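Local coordinates for protein enoyl-CoA hydratase subunit I (Geobacillus kaustophilus, PDB 2PBP) that probably acts as an enoyl-CoA hydratase, adding water across the double bond of enoyl-CoA thioesters, a step of beta-oxidation, at residues E12-I17 against K49-V54; E36-V41 against D89-V94; I93-M98 against A204-K209; L119-S124 against V177-S182. All blocks are in the same frame, centred on the assembly; numbering follows the deposited sequence.

Contact 1 of 4, residues E12-I17 against K49-V54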
loop_
_atom_site.group_PDB
_atom_site.type_symbol
_atom_site.label_atom_id
_atom_site.label_comp_id
_atom_site.label_asym_id
_atom_site.label_seq_id
_atom_site.Cartn_x
_atom_site.Cartn_y
_atom_site.Cartn_z
ATOM N N GLU A 12 23.418 5.873 16.140
ATOM C CA GLU A 12 24.428 5.460 15.178
ATOM C C GLU A 12 24.117 6.287 13.942
ATOM O O GLU A 12 23.256 5.924 13.142
ATOM C CB GLU A 12 24.291 3.966 14.872
ATOM C CG GLU A 12 25.379 3.401 13.973
ATOM C CD GLU A 12 26.767 3.563 14.563
ATOM O OE1 GLU A 12 26.948 3.243 15.759
ATOM O OE2 GLU A 12 27.679 4.004 13.830
ATOM N N GLY A 13 24.807 7.415 13.800
ATOM C CA GLY A 13 24.548 8.283 12.670
ATOM C C GLY A 13 23.175 8.905 12.853
ATOM O O GLY A 13 22.885 9.465 13.910
ATOM N N ALA A 14 22.323 8.794 11.839
ATOM C CA ALA A 14 20.975 9.355 11.903
ATOM C C ALA A 14 19.958 8.302 12.337
ATOM O O ALA A 14 18.750 8.489 12.181
ATOM C CB ALA A 14 20.585 9.925 10.541
ATOM N N VAL A 15 20.452 7.199 12.889
ATOM C CA VAL A 15 19.588 6.111 13.342
ATOM C C VAL A 15 19.555 6.025 14.868
ATOM O O VAL A 15 20.596 5.921 15.516
ATOM C CB VAL A 15 20.071 4.745 12.775
ATOM C CG1 VAL A 15 19.163 3.617 13.258
ATOM C CG2 VAL A 15 20.083 4.793 11.253
ATOM N N GLY A 16 18.353 6.085 15.436
ATOM C CA GLY A 16 18.215 5.988 16.877
ATOM C C GLY A 16 17.843 4.555 17.204
ATOM O O GLY A 16 16.924 3.998 16.602
ATOM N N ILE A 17 18.564 3.953 18.145
ATOM C CA ILE A 17 18.302 2.573 18.534
ATOM C C ILE A 17 17.770 2.480 19.961
ATOM O O ILE A 17 18.318 3.084 20.883
ATOM C CB ILE A 17 19.590 1.698 18.441
ATOM C CG1 ILE A 17 20.207 1.806 17.044
ATOM C CG2 ILE A 17 19.265 0.249 18.768
ATOM C CD1 ILE A 17 19.333 1.382 15.842
ATOM N N LYS A 49 17.546 15.029 14.261
ATOM C CA LYS A 49 18.805 14.391 13.886
ATOM C C LYS A 49 18.580 12.907 13.646
ATOM O O LYS A 49 19.403 12.231 13.027
ATOM C CB LYS A 49 19.843 14.571 14.995
ATOM C CG LYS A 49 20.446 15.959 15.044
ATOM C CD LYS A 49 21.181 16.247 13.750
ATOM C CE LYS A 49 22.281 15.221 13.472
ATOM N NZ LYS A 49 22.804 15.296 12.074
ATOM N N VAL A 50 17.460 12.409 14.155
ATOM C CA VAL A 50 17.104 11.005 14.013
ATOM C C VAL A 50 16.122 10.839 12.860
ATOM O O VAL A 50 15.004 11.354 12.901
ATOM C CB VAL A 50 16.468 10.470 15.312
ATOM C CG1 VAL A 50 16.062 9.017 15.136
ATOM C CG2 VAL A 50 17.453 10.613 16.455
ATOM N N ARG A 51 16.547 10.116 11.833
ATOM C CA ARG A 51 15.711 9.898 10.661
ATOM C C ARG A 51 15.028 8.536 10.660
ATOM O O ARG A 51 14.032 8.333 9.964
ATOM C CB ARG A 51 16.552 10.057 9.396
ATOM C CG ARG A 51 17.199 11.424 9.276
ATOM C CD ARG A 51 17.874 11.600 7.925
ATOM N NE ARG A 51 18.344 12.969 7.735
ATOM C CZ ARG A 51 18.757 13.461 6.571
ATOM N NH1 ARG A 51 18.761 12.695 5.485
ATOM N NH2 ARG A 51 19.160 14.722 6.492
ATOM N N VAL A 52 15.573 7.603 11.435
ATOM C CA VAL A 52 15.010 6.258 11.538
ATOM C C VAL A 52 15.190 5.758 12.967
ATOM O O VAL A 52 16.223 5.998 13.596
ATOM C CB VAL A 52 15.713 5.261 10.578
ATOM C CG1 VAL A 52 14.990 3.913 10.598
ATOM C CG2 VAL A 52 15.744 5.822 9.162
ATOM N N ILE A 53 14.174 5.076 13.475
ATOM C CA ILE A 53 14.209 4.523 14.821
ATOM C C ILE A 53 14.133 3.008 14.697
ATOM O O ILE A 53 13.281 2.480 13.981
ATOM C CB ILE A 53 13.006 5.019 15.659
ATOM C CG1 ILE A 53 13.065 6.542 15.801
ATOM C CG2 ILE A 53 12.994 4.334 17.023
ATOM C CD1 ILE A 53 11.777 7.191 16.303
ATOM N N VAL A 54 15.033 2.315 15.384
ATOM C CA VAL A 54 15.054 0.857 15.363
ATOM C C VAL A 54 14.804 0.319 16.767
ATOM O O VAL A 54 15.438 0.758 17.726
ATOM C CB VAL A 54 16.416 0.317 14.860
ATOM C CG1 VAL A 54 16.473 -1.202 15.020
ATOM C CG2 VAL A 54 16.619 0.700 13.402
HETATM O O HOH W 1 23.176 12.465 12.631
#
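The carbonyl oxygen of Ala14 takes two amide hydrogens from the opposing backbone. Arg51 N lies in the carbonyl plane, 2.8 Å from Ala14 O, and the next amide, Val52 N, adds a weak bond to the same oxygen. Arg51 is bent out of the extended conformation, with psi at -20°, and its N-H and that of Val52 therefore converge. Beyond this forked start the pairing becomes regular: Gly16 N donates to Val52 O at 2.8 Å, and Val54 N donates to Gly16 O with an N-H...O angle of 166°. Methyl CG1 of Val50 sits 3.7 Å from Gly16 N, and a beta carbon on Gly16 would press against this methyl. Ala14 CB lies against the arginine stem, 3.9 Å from Arg51 CG, while the guanidinium reaches away to the carbonyls of Ala198 and Phe255.

On the sheet face carrying Val15, Ile17, Val52 and Val54, valine meets valine through Val15 CG1 and Val54 CG2, 3.9 Å apart. Ile17 runs alongside Val54, and its chi2 of -59° brings CD1 to a tight 3.3 Å from Val54 CB. Helix 186-198 covers Val15 and Ile17 through Met191, whereas Phe44 of helix 31-46 packs on Val50 and Ile53 across the sheet. Strands 15-20 and 52-57 thus run parallel on either side of helix 31-46 in sequence, a beta-alpha-beta unit of the crotonase fold.

Contact 2 of 4, residues E36-V41 against D89-V94; sequences EIVAAV and DRLSIV
Val38 of helix 31-46 and Leu91 of helix 86-92 mark the nearest approach of the two backbones, with Val38 CA 6.2 Å from Leu91 CA. The first segment is helical throughout; the second begins in helix 86-92, and the chain then turns to present Val94 to the same helix 31-46.

Val38 divides its two methyls between two partners. CG1, anti to the backbone N (chi1 171°), lies over one face of the Arg90 guanidinium, 3.6 Å from Arg90 NE and 4.0 Å from Arg90 CZ. CG2 turns to the leucine and touches Leu91 CG at 3.8 Å. The arginine crosses the valine at about a right angle, and a bend at chi3 (66°) puts NE beside the methyl; beyond it, NH2 forms a salt bridge with Glu42, also on helix 31-46. An alanine in place of Val38 would strip both methyls away and would probably open a gap beside Leu91 CG while leaving that face of the guanidinium without its apolar cover.

One helical turn on, Val41 CG1 presses on Val94 CG2 at 3.5 Å, tighter than usual for two methyl groups. The other methyl of Val41, CG2, approaches Leu91 CD2 more loosely, at 4.3 Å. Ile37 CG2 also faces Leu91 CD2, at longer range.

No hydrogen bond joins the two segments. Cohesion between them is therefore carried by dispersion among buried aliphatic branches, with Arg90 closing the exposed margin by laying its flat group on Val38 and pairing its charge with Glu42.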
loop_
_atom_site.group_PDB
_atom_site.type_symbol
_atom_site.label_atom_id
_atom_site.label_comp_id
_atom_site.label_asym_id
_atom_site.label_seq_id
_atom_site.Cartn_x
_atom_site.Cartn_y
_atom_site.Cartn_z
ATOM N N GLU A 36 8.409 3.379 29.385
ATOM C CA GLU A 36 9.782 3.761 29.065
ATOM C C GLU A 36 10.006 3.756 27.556
ATOM O O GLU A 36 10.677 4.638 27.015
ATOM C CB GLU A 36 10.777 2.822 29.752
ATOM C CG GLU A 36 10.863 3.037 31.260
ATOM C CD GLU A 36 11.959 2.220 31.911
ATOM O OE1 GLU A 36 13.105 2.261 31.416
ATOM O OE2 GLU A 36 11.679 1.540 32.921
ATOM N N ILE A 37 9.437 2.766 26.880
ATOM C CA ILE A 37 9.567 2.669 25.433
ATOM C C ILE A 37 8.926 3.895 24.789
ATOM O O ILE A 37 9.506 4.507 23.896
ATOM C CB ILE A 37 8.892 1.388 24.895
ATOM C CG1 ILE A 37 9.614 0.154 25.448
ATOM C CG2 ILE A 37 8.903 1.394 23.373
ATOM C CD1 ILE A 37 8.859 -1.163 25.278
ATOM N N VAL A 38 7.733 4.259 25.253
ATOM C CA VAL A 38 7.026 5.422 24.716
ATOM C C VAL A 38 7.846 6.696 24.895
ATOM O O VAL A 38 7.968 7.509 23.973
ATOM C CB VAL A 38 5.657 5.617 25.409
ATOM C CG1 VAL A 38 5.045 6.952 24.999
ATOM C CG2 VAL A 38 4.726 4.480 25.035
ATOM N N ALA A 39 8.412 6.863 26.084
ATOM C CA ALA A 39 9.214 8.040 26.381
ATOM C C ALA A 39 10.438 8.105 25.470
ATOM O O ALA A 39 10.749 9.155 24.912
ATOM C CB ALA A 39 9.642 8.022 27.841
ATOM N N ALA A 40 11.122 6.978 25.315
ATOM C CA ALA A 40 12.316 6.924 24.475
ATOM C C ALA A 40 11.980 7.165 23.006
ATOM O O ALA A 40 12.684 7.908 22.314
ATOM C CB ALA A 40 13.011 5.576 24.636
ATOM N N VAL A 41 10.910 6.538 22.527
ATOM C CA VAL A 41 10.510 6.708 21.135
ATOM C C VAL A 41 10.071 8.141 20.836
ATOM O O VAL A 41 10.437 8.702 19.806
ATOM C CB VAL A 41 9.369 5.738 20.754
ATOM C CG1 VAL A 41 8.874 6.041 19.347
ATOM C CG2 VAL A 41 9.868 4.300 20.829
ATOM N N ASP A 89 -1.380 3.888 22.081
ATOM C CA ASP A 89 -1.887 4.802 21.067
ATOM C C ASP A 89 -0.812 5.833 20.734
ATOM O O ASP A 89 -0.710 6.285 19.599
ATOM C CB ASP A 89 -3.150 5.523 21.552
ATOM C CG ASP A 89 -4.324 4.581 21.759
ATOM O OD1 ASP A 89 -4.419 3.570 21.029
ATOM O OD2 ASP A 89 -5.161 4.864 22.641
ATOM N N ARG A 90 -0.016 6.206 21.732
ATOM C CA ARG A 90 1.050 7.180 21.516
ATOM C C ARG A 90 2.096 6.596 20.574
ATOM O O ARG A 90 2.694 7.315 19.775
ATOM C CB ARG A 90 1.683 7.580 22.854
ATOM C CG ARG A 90 0.734 8.405 23.721
ATOM C CD ARG A 90 1.228 8.595 25.143
ATOM N NE ARG A 90 2.442 9.398 25.211
ATOM C CZ ARG A 90 2.872 9.998 26.317
ATOM N NH1 ARG A 90 2.183 9.885 27.445
ATOM N NH2 ARG A 90 3.987 10.715 26.293
ATOM N N LEU A 91 2.305 5.286 20.658
ATOM C CA LEU A 91 3.272 4.625 19.791
ATOM C C LEU A 91 2.749 4.619 18.357
ATOM O O LEU A 91 3.517 4.756 17.402
ATOM C CB LEU A 91 3.523 3.188 20.263
ATOM C CG LEU A 91 4.315 3.021 21.562
ATOM C CD1 LEU A 91 4.451 1.541 21.895
ATOM C CD2 LEU A 91 5.695 3.657 21.409
ATOM N N SER A 92 1.434 4.478 18.222
ATOM C CA SER A 92 0.782 4.445 16.919
ATOM C C SER A 92 0.910 5.742 16.123
ATOM O O SER A 92 0.843 5.720 14.894
ATOM C CB SER A 92 -0.706 4.122 17.082
ATOM O OG SER A 92 -0.903 2.872 17.714
ATOM N N ILE A 93 1.094 6.868 16.808
ATOM C CA ILE A 93 1.192 8.145 16.109
ATOM C C ILE A 93 2.600 8.705 15.907
ATOM O O ILE A 93 2.756 9.863 15.519
ATOM C CB ILE A 93 0.323 9.223 16.795
ATOM C CG1 ILE A 93 0.840 9.507 18.206
ATOM C CG2 ILE A 93 -1.124 8.761 16.835
ATOM C CD1 ILE A 93 0.296 10.783 18.846
ATOM N N VAL A 94 3.617 7.894 16.174
ATOM C CA VAL A 94 4.999 8.326 15.974
ATOM C C VAL A 94 5.166 8.549 14.470
ATOM O O VAL A 94 4.834 7.676 13.668
ATOM C CB VAL A 94 5.984 7.251 16.471
ATOM C CG1 VAL A 94 7.413 7.602 16.060
ATOM C CG2 VAL A 94 5.886 7.140 17.986
#

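Contact 3 of 4, residues I93-M98 against A204-K209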
loop_
_atom_site.group_PDB
_atom_site.type_symbol
_atom_site.label_atom_id
_atom_site.label_comp_id
_atom_site.label_asym_id
_atom_site.label_seq_id
_atom_site.Cartn_x
_atom_site.Cartn_y
_atom_site.Cartn_z
ATOM N N ILE A 93 1.094 6.868 16.808
ATOM C CA ILE A 93 1.192 8.145 16.109
ATOM C C ILE A 93 2.600 8.705 15.907
ATOM O O ILE A 93 2.756 9.863 15.519
ATOM C CB ILE A 93 0.323 9.223 16.795
ATOM C CG1 ILE A 93 0.840 9.507 18.206
ATOM C CG2 ILE A 93 -1.124 8.761 16.835
ATOM C CD1 ILE A 93 0.296 10.783 18.846
ATOM N N VAL A 94 3.617 7.894 16.174
ATOM C CA VAL A 94 4.999 8.326 15.974
ATOM C C VAL A 94 5.166 8.549 14.470
ATOM O O VAL A 94 4.834 7.676 13.668
ATOM C CB VAL A 94 5.984 7.251 16.471
ATOM C CG1 VAL A 94 7.413 7.602 16.060
ATOM C CG2 VAL A 94 5.886 7.140 17.986
ATOM N N LYS A 95 5.666 9.718 14.084
ATOM C CA LYS A 95 5.812 10.030 12.664
ATOM C C LYS A 95 7.117 9.600 12.014
ATOM O O LYS A 95 7.156 9.351 10.809
ATOM C CB LYS A 95 5.592 11.528 12.438
ATOM C CG LYS A 95 4.156 11.960 12.693
ATOM C CD LYS A 95 3.929 13.412 12.322
ATOM C CE LYS A 95 2.488 13.822 12.570
ATOM N NZ LYS A 95 1.532 13.018 11.761
ATOM N N THR A 96 8.177 9.508 12.804
ATOM C CA THR A 96 9.479 9.108 12.282
ATOM C C THR A 96 9.464 7.630 11.896
ATOM O O THR A 96 8.815 6.819 12.554
ATOM C CB THR A 96 10.581 9.335 13.337
ATOM O OG1 THR A 96 10.614 10.723 13.699
ATOM C CG2 THR A 96 11.939 8.925 12.793
ATOM N N PRO A 97 10.159 7.265 10.805
ATOM C CA PRO A 97 10.188 5.859 10.393
ATOM C C PRO A 97 10.681 4.965 11.532
ATOM O O PRO A 97 11.676 5.274 12.195
ATOM C CB PRO A 97 11.145 5.873 9.204
ATOM C CG PRO A 97 10.843 7.196 8.570
ATOM C CD PRO A 97 10.776 8.124 9.777
ATOM N N MET A 98 9.971 3.863 11.757
ATOM C CA MET A 98 10.322 2.919 12.811
ATOM C C MET A 98 10.451 1.501 12.284
ATOM O O MET A 98 9.571 1.001 11.579
ATOM C CB MET A 98 9.272 2.925 13.921
ATOM C CG MET A 98 9.446 4.009 14.957
ATOM S SD MET A 98 9.004 3.358 16.581
ATOM C CE MET A 98 7.265 2.986 16.318
ATOM N N ALA A 204 9.795 13.487 2.902
ATOM C CA ALA A 204 9.120 12.570 1.994
ATOM C C ALA A 204 8.764 11.278 2.732
ATOM O O ALA A 204 7.641 10.790 2.615
ATOM C CB ALA A 204 10.003 12.271 0.776
ATOM N N LEU A 205 9.700 10.719 3.501
ATOM C CA LEU A 205 9.396 9.485 4.229
ATOM C C LEU A 205 8.277 9.715 5.249
ATOM O O LEU A 205 7.393 8.876 5.424
ATOM C CB LEU A 205 10.636 8.948 4.954
ATOM C CG LEU A 205 11.853 8.542 4.118
ATOM C CD1 LEU A 205 12.749 7.628 4.953
ATOM C CD2 LEU A 205 11.414 7.825 2.853
ATOM N N ARG A 206 8.321 10.867 5.908
ATOM C CA ARG A 206 7.340 11.244 6.919
ATOM C C ARG A 206 5.934 11.381 6.338
ATOM O O ARG A 206 4.979 10.797 6.857
ATOM C CB ARG A 206 7.766 12.567 7.560
ATOM C CG ARG A 206 6.848 13.133 8.644
ATOM C CD ARG A 206 7.288 14.569 8.927
ATOM N NE ARG A 206 6.553 15.255 9.988
ATOM C CZ ARG A 206 6.805 15.123 11.287
ATOM N NH1 ARG A 206 7.773 14.315 11.701
ATOM N NH2 ARG A 206 6.120 15.840 12.173
ATOM N N LEU A 207 5.810 12.147 5.260
ATOM C CA LEU A 207 4.509 12.363 4.636
ATOM C C LEU A 207 3.980 11.138 3.893
ATOM O O LEU A 207 2.767 10.962 3.763
ATOM C CB LEU A 207 4.562 13.589 3.717
ATOM C CG LEU A 207 4.311 14.919 4.453
ATOM C CD1 LEU A 207 5.234 15.035 5.664
ATOM C CD2 LEU A 207 4.517 16.092 3.504
ATOM N N ILE A 208 4.882 10.293 3.401
ATOM C CA ILE A 208 4.457 9.071 2.722
ATOM C C ILE A 208 3.847 8.161 3.784
ATOM O O ILE A 208 2.799 7.542 3.573
ATOM C CB ILE A 208 5.651 8.331 2.053
ATOM C CG1 ILE A 208 5.982 8.982 0.707
ATOM C CG2 ILE A 208 5.314 6.849 1.884
ATOM C CD1 ILE A 208 4.874 8.976 -0.379
ATOM N N LYS A 209 4.519 8.083 4.928
ATOM C CA LYS A 209 4.049 7.259 6.028
ATOM C C LYS A 209 2.663 7.725 6.480
ATOM O O LYS A 209 1.783 6.902 6.735
ATOM C CB LYS A 209 5.043 7.319 7.194
ATOM C CG LYS A 209 4.574 6.594 8.445
ATOM C CD LYS A 209 5.668 6.542 9.506
ATOM C CE LYS A 209 5.101 6.058 10.829
ATOM N NZ LYS A 209 6.163 5.856 11.860
HETATM O O HOH W 2 4.678 9.993 9.500
HETATM O O HOH W 3 9.420 12.195 10.865
#
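Lys209 drives its extended side chain from helix 202-217 into the loop at residues 93-98, and this is the close-fitting half of the contact. With CG anti to the backbone N (chi1 174°) and every later torsion also extended, the chain passes the loop backbone, CD lying 3.4 Å from Lys95 O. The ammonium then donates twice: Lys209 NZ is 2.9 Å from Val94 O and 2.9 Å from Thr96 O, standing above the plane of each carbonyl. A salt bridge to Asp118 adds a third grip on this buried charge, and Asp118 OD2 also receives Met98 N. Nearby, Pro97 CG rests on Leu205 CB at 4.0 Å, the two side chains crossing at about a right angle. Trp161 of the second subunit packs on Pro97, and its NE1 hydrogen-bonds Leu205 O.

The outer half is more exposed and holds water. Lys95 lays its aliphatic stem over one face of the Arg206 guanidinium, with CD 3.3 Å above the plane and displaced toward the rim. The like charges keep apart, Lys95 NZ standing 5.4 Å from Arg206 NH2, and the lysine amine instead pairs with Glu210. One water bridges the backbones, donating to Lys95 O and, at 2.8 Å, to Arg206 O. A second accepts from Arg206 NH1 at the in-plane edge of the guanidinium and reaches Thr96 OG1 weakly; that hydroxyl's stronger partner is Asp45.

The loop connects helix 86-92 to strand 98-102 and lies among helix 202-217, helix 31-46 and strand 52-57: Met98, at the start of its strand, touches Val41, and both Thr96 and Met98 pack on Ile53.

Contact 4 of 4, residues L119-S124 against V177-S182; sequences LIVASS and VNRVVS
Arg179 lies alongside Val121, the two side chains leaving the same face of the sheet and pointing the same way. From CB, a chi1 of 73° places CG in the crowded position between the backbone N and the carbonyl carbon, and there it meets Val121 CG1 at 3.8 Å, with Val121 CG2 slightly farther off. CD carries on in extended form, NE turns aside at chi3, and the tip leaves the two segments for helix 186-198, where NH1 makes a salt bridge with Glu189.

Beneath this pair the backbones run parallel. Ala122 N donates to Arg179 O at 2.9 Å, and Val181 N returns a bond to Ala122 O at 2.9 Å. Strand 179-181 is thereby added to strand 119-123 as an outermost strand of the main sheet of the crotonase fold. Asn178 N also bonds to Ile120 O at 2.9 Å.

The Asn178 side chain crosses Leu119 at about a right angle, its amide lying next to Leu119 CB and the Ile120 amide. An alanine here would probably leave Ile120 N without that polar neighbour and open a gap beside Leu119. Of the Val177 methyls, CG1 settles 4.0 Å from Ala122 CB and CG2 meets Ile120 CG2 at 3.9 Å. Lys154 of the second subunit packs on Ile120.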
loop_
_atom_site.group_PDB
_atom_site.type_symbol
_atom_site.label_atom_id
_atom_site.label_comp_id
_atom_site.label_asym_id
_atom_site.label_seq_id
_atom_site.Cartn_x
_atom_site.Cartn_y
_atom_site.Cartn_z
ATOM N N LEU A 119 8.227 -1.246 9.493
ATOM C CA LEU A 119 8.848 -2.360 8.788
ATOM C C LEU A 119 9.379 -3.304 9.845
ATOM O O LEU A 119 9.751 -2.873 10.941
ATOM C CB LEU A 119 10.025 -1.888 7.930
ATOM C CG LEU A 119 9.802 -0.836 6.844
ATOM C CD1 LEU A 119 11.136 -0.467 6.220
ATOM C CD2 LEU A 119 8.846 -1.370 5.791
ATOM N N ILE A 120 9.429 -4.589 9.515
ATOM C CA ILE A 120 9.942 -5.576 10.455
ATOM C C ILE A 120 11.013 -6.442 9.793
ATOM O O ILE A 120 10.763 -7.067 8.766
ATOM C CB ILE A 120 8.824 -6.513 10.969
ATOM C CG1 ILE A 120 7.718 -5.706 11.656
ATOM C CG2 ILE A 120 9.413 -7.541 11.928
ATOM C CD1 ILE A 120 6.414 -6.467 11.885
ATOM N N VAL A 121 12.209 -6.452 10.373
ATOM C CA VAL A 121 13.300 -7.284 9.876
ATOM C C VAL A 121 13.419 -8.332 10.968
ATOM O O VAL A 121 13.618 -7.989 12.135
ATOM C CB VAL A 121 14.623 -6.510 9.769
ATOM C CG1 VAL A 121 15.739 -7.453 9.330
ATOM C CG2 VAL A 121 14.474 -5.363 8.780
ATOM N N ALA A 122 13.293 -9.603 10.602
ATOM C CA ALA A 122 13.338 -10.657 11.602
ATOM C C ALA A 122 14.466 -11.656 11.460
ATOM O O ALA A 122 14.947 -11.936 10.362
ATOM C CB ALA A 122 12.001 -11.403 11.620
ATOM N N SER A 123 14.876 -12.184 12.607
ATOM C CA SER A 123 15.907 -13.204 12.685
ATOM C C SER A 123 15.201 -14.538 12.491
ATOM O O SER A 123 13.974 -14.617 12.559
ATOM C CB SER A 123 16.568 -13.187 14.066
ATOM O OG SER A 123 17.183 -14.434 14.353
ATOM N N SER A 124 15.981 -15.584 12.246
ATOM C CA SER A 124 15.421 -16.915 12.089
ATOM C C SER A 124 15.017 -17.406 13.478
ATOM O O SER A 124 14.281 -18.377 13.623
ATOM C CB SER A 124 16.461 -17.857 11.477
ATOM O OG SER A 124 16.809 -17.462 10.163
ATOM N N VAL A 177 6.261 -9.590 7.901
ATOM C CA VAL A 177 7.697 -9.346 8.013
ATOM C C VAL A 177 8.265 -9.015 6.634
ATOM O O VAL A 177 7.923 -9.658 5.639
ATOM C CB VAL A 177 8.429 -10.580 8.597
ATOM C CG1 VAL A 177 9.934 -10.461 8.373
ATOM C CG2 VAL A 177 8.138 -10.690 10.094
ATOM N N ASN A 178 9.133 -8.010 6.579
ATOM C CA ASN A 178 9.721 -7.581 5.314
ATOM C C ASN A 178 10.858 -8.478 4.825
ATOM O O ASN A 178 11.003 -8.708 3.621
ATOM C CB ASN A 178 10.192 -6.132 5.437
ATOM C CG ASN A 178 9.027 -5.152 5.568
ATOM O OD1 ASN A 178 8.394 -4.782 4.578
ATOM N ND2 ASN A 178 8.732 -4.746 6.795
ATOM N N ARG A 179 11.667 -8.979 5.752
ATOM C CA ARG A 179 12.767 -9.865 5.393
ATOM C C ARG A 179 13.254 -10.652 6.599
ATOM O O ARG A 179 13.108 -10.217 7.745
ATOM C CB ARG A 179 13.933 -9.074 4.791
ATOM C CG ARG A 179 14.716 -8.245 5.789
ATOM C CD ARG A 179 15.941 -7.617 5.138
ATOM N NE ARG A 179 16.787 -8.613 4.483
ATOM C CZ ARG A 179 18.012 -8.369 4.027
ATOM N NH1 ARG A 179 18.542 -7.159 4.157
ATOM N NH2 ARG A 179 18.707 -9.333 3.438
ATOM N N VAL A 180 13.838 -11.814 6.328
ATOM C CA VAL A 180 14.348 -12.688 7.373
ATOM C C VAL A 180 15.831 -12.953 7.140
ATOM O O VAL A 180 16.253 -13.218 6.013
ATOM C CB VAL A 180 13.595 -14.037 7.374
ATOM C CG1 VAL A 180 14.115 -14.930 8.487
ATOM C CG2 VAL A 180 12.099 -13.793 7.526
ATOM N N VAL A 181 16.617 -12.870 8.205
ATOM C CA VAL A 181 18.050 -13.119 8.113
ATOM C C VAL A 181 18.516 -13.919 9.319
ATOM O O VAL A 181 17.835 -13.973 10.342
ATOM C CB VAL A 181 18.852 -11.803 8.046
ATOM C CG1 VAL A 181 18.543 -11.072 6.746
ATOM C CG2 VAL A 181 18.517 -10.928 9.244
ATOM N N SER A 182 19.679 -14.545 9.190
ATOM C CA SER A 182 20.236 -15.340 10.274
ATOM C C SER A 182 20.463 -14.447 11.493
ATOM O O SER A 182 20.728 -13.253 11.360
ATOM C CB SER A 182 21.551 -15.981 9.826
ATOM O OG SER A 182 22.001 -16.934 10.772
#

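Contacts 1, 2 and 3 form a cluster, their centres 13 to 15 Å apart. Contact 4 stands about 19 Å from contact 1, centre to centre, and pairs strands of the same sheet three places further across it. Helix 31-46, on which contact 2 rests, links the two strands of contact 1, so these two contacts interleave. Contact 3 takes over at Ile93 and Val94, where contact 2 ends, and meets contact 1 through a probable hydrogen bond from Ile53 N to Pro97 O (2.8 Å). Contact 4 falls in sequence between the two segments of contact 3. Contacts 3 and 4 both touch the second subunit, so helix 202-217 and the sheet's far end lie at the subunit boundary.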